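Local coordinates for protein lysyl oxidase (Pichia pastoris, PDB 1W7C) that probably oxidises primary amines, including peptidyl lysine, to aldehydes, using a copper ion and a topaquinone cofactor made from one of its own tyrosines, at residues G132-R136 / I137-A141. Residues are numbered along the deposited sequence; the frame is centred on the assembly and turned at random.
Sequences GHLDR and IKSAA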
loop_
_atom_site.group_PDB
_atom_site.type_symbol
_atom_site.label_atom_id
_atom_site.label_comp_id
_atom_site.label_asym_id
_atom_site.label_seq_id
_atom_site.Cartn_x
_atom_site.Cartn_y
_atom_site.Cartn_z
ATOM N N GLY A 132 -35.731 -10.961 -13.137
ATOM C CA GLY A 132 -36.086 -9.798 -12.374
ATOM C C GLY A 132 -35.199 -9.573 -11.144
ATOM O O GLY A 132 -34.345 -10.392 -10.780
ATOM N N HIS A 133 -35.393 -8.432 -10.513
ATOM C CA HIS A 133 -34.730 -8.120 -9.255
ATOM C C HIS A 133 -35.232 -9.060 -8.169
ATOM O O HIS A 133 -36.445 -9.357 -8.073
ATOM C CB HIS A 133 -35.023 -6.680 -8.866
ATOM C CG HIS A 133 -34.299 -6.228 -7.644
ATOM N ND1 HIS A 133 -32.931 -6.217 -7.556
ATOM C CD2 HIS A 133 -34.757 -5.829 -6.437
ATOM C CE1 HIS A 133 -32.577 -5.792 -6.354
ATOM N NE2 HIS A 133 -33.666 -5.593 -5.645
ATOM N N LEU A 134 -34.316 -9.512 -7.330
ATOM C CA LEU A 134 -34.668 -10.277 -6.145
ATOM C C LEU A 134 -35.189 -9.311 -5.094
ATOM O O LEU A 134 -34.464 -8.872 -4.198
ATOM C CB LEU A 134 -33.451 -11.051 -5.634
ATOM C CG LEU A 134 -33.684 -11.953 -4.418
ATOM C CD1 LEU A 134 -34.783 -12.993 -4.672
ATOM C CD2 LEU A 134 -32.376 -12.644 -4.006
ATOM N N ASP A 135 -36.453 -8.955 -5.266
ATOM C CA ASP A 135 -37.072 -7.929 -4.479
ATOM C C ASP A 135 -37.795 -8.552 -3.290
ATOM O O ASP A 135 -37.766 -9.767 -3.097
ATOM C CB ASP A 135 -37.972 -6.992 -5.312
ATOM C CG ASP A 135 -39.235 -7.619 -5.788
ATOM O OD1 ASP A 135 -40.033 -6.827 -6.371
ATOM O OD2 ASP A 135 -39.481 -8.854 -5.717
ATOM N N ARG A 136 -38.443 -7.723 -2.490
ATOM C CA ARG A 136 -39.079 -8.197 -1.255
ATOM C C ARG A 136 -40.134 -9.254 -1.577
ATOM O O ARG A 136 -40.297 -10.222 -0.840
ATOM C CB ARG A 136 -39.714 -7.057 -0.483
ATOM C CG ARG A 136 -38.702 -6.193 0.191
ATOM C CD ARG A 136 -39.273 -5.142 1.092
ATOM N NE ARG A 136 -38.180 -4.397 1.702
ATOM C CZ ARG A 136 -38.313 -3.256 2.349
ATOM N NH1 ARG A 136 -39.510 -2.713 2.529
ATOM N NH2 ARG A 136 -37.234 -2.671 2.854
ATOM N N ILE A 137 -40.841 -9.053 -2.676
ATOM C CA ILE A 137 -41.936 -9.950 -3.086
ATOM C C ILE A 137 -41.396 -11.318 -3.525
ATOM O O ILE A 137 -41.880 -12.364 -3.073
ATOM C CB ILE A 137 -42.791 -9.263 -4.189
ATOM C CG1 ILE A 137 -43.392 -7.929 -3.691
ATOM C CG2 ILE A 137 -43.885 -10.211 -4.678
ATOM C CD1 ILE A 137 -44.031 -8.002 -2.351
ATOM N N LYS A 138 -40.364 -11.315 -4.363
ATOM C CA LYS A 138 -39.762 -12.568 -4.805
ATOM C C LYS A 138 -39.051 -13.291 -3.661
ATOM O O LYS A 138 -39.126 -14.519 -3.586
ATOM C CB LYS A 138 -38.808 -12.356 -5.979
ATOM C CG LYS A 138 -38.292 -13.644 -6.583
ATOM C CD LYS A 138 -37.837 -13.455 -8.015
ATOM C CE LYS A 138 -38.994 -13.541 -9.003
ATOM N NZ LYS A 138 -38.645 -13.078 -10.395
ATOM N N SER A 139 -38.365 -12.553 -2.789
ATOM C CA SER A 139 -37.723 -13.161 -1.606
ATOM C C SER A 139 -38.742 -13.874 -0.725
ATOM O O SER A 139 -38.504 -14.987 -0.255
ATOM C CB SER A 139 -36.995 -12.097 -0.797
ATOM O OG SER A 139 -35.878 -11.685 -1.538
ATOM N N ALA A 140 -39.878 -13.233 -0.512
ATOM C CA ALA A 140 -40.922 -13.805 0.333
ATOM C C ALA A 140 -41.523 -15.062 -0.299
ATOM O O ALA A 140 -41.768 -16.045 0.385
ATOM C CB ALA A 140 -42.025 -12.775 0.621
ATOM N N ALA A 141 -41.724 -15.033 -1.611
ATOM C CA ALA A 141 -42.250 -16.189 -2.338
ATOM C C ALA A 141 -41.284 -17.377 -2.240
ATOM O O ALA A 141 -41.697 -18.518 -2.033
ATOM C CB ALA A 141 -42.505 -15.845 -3.783
HETATM O O HOH W 1 -38.344 -10.428 -9.722
HETATM O O HOH W 2 -35.195 -9.043 -1.184
#
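Asp135 opens the helix 136-150: its carbonyl O takes the N-H of Ser139 in a nearly straight bond (O to N 2.9 Å), and one residue on, Arg136 O receives Ala140 N at 3.1 Å, a less straight bond whose donor is tilted from the carbonyl plane. The side chain of Asp135 serves the same helix end. With chi1 at 71°, CG sits between its own backbone N and carbonyl carbon; this turns the carboxylate toward the first turn, where Asp135 OD2 accepts from Lys138 N at 2.9 Å, met nearly along the C-O axis. The short, negatively charged aspartate suits this place, since it reaches an amide that has no earlier helical carbonyl to bind and probably gains from the positive end of the helix dipole. Its other oxygen, OD1, is hydrogen-bonded to Tyr54 of strand 53-61, so the cap also ties the helix to that sheet. Replacing Asp135 by alanine would remove the carboxylate and is likely to leave Lys138 N without its capping bond and the Tyr54 hydroxyl without this partner. Lys138 NZ stays 6.4 Å from Asp135 OD2, so the two charges are not in contact. Its long chain, bent at chi3 (-84°), instead runs back beside the preceding loop, where NZ donates to a water that in turn donates to His133 O, while Phe129 offers a cation-pi partner. Leu134 crosses this chain at about a right angle, CD1 resting 4.0 Å from Lys138 CG and 3.6 Å from Ser139 OG. Ser139 OG shares a second water with Leu134 O; a small hydroxyl suits a spot next to both the leucine methyl and that water. An inverse gamma turn centred on Leu134 leads into a classic aspartate N-cap, starting a helix after strand 126-128.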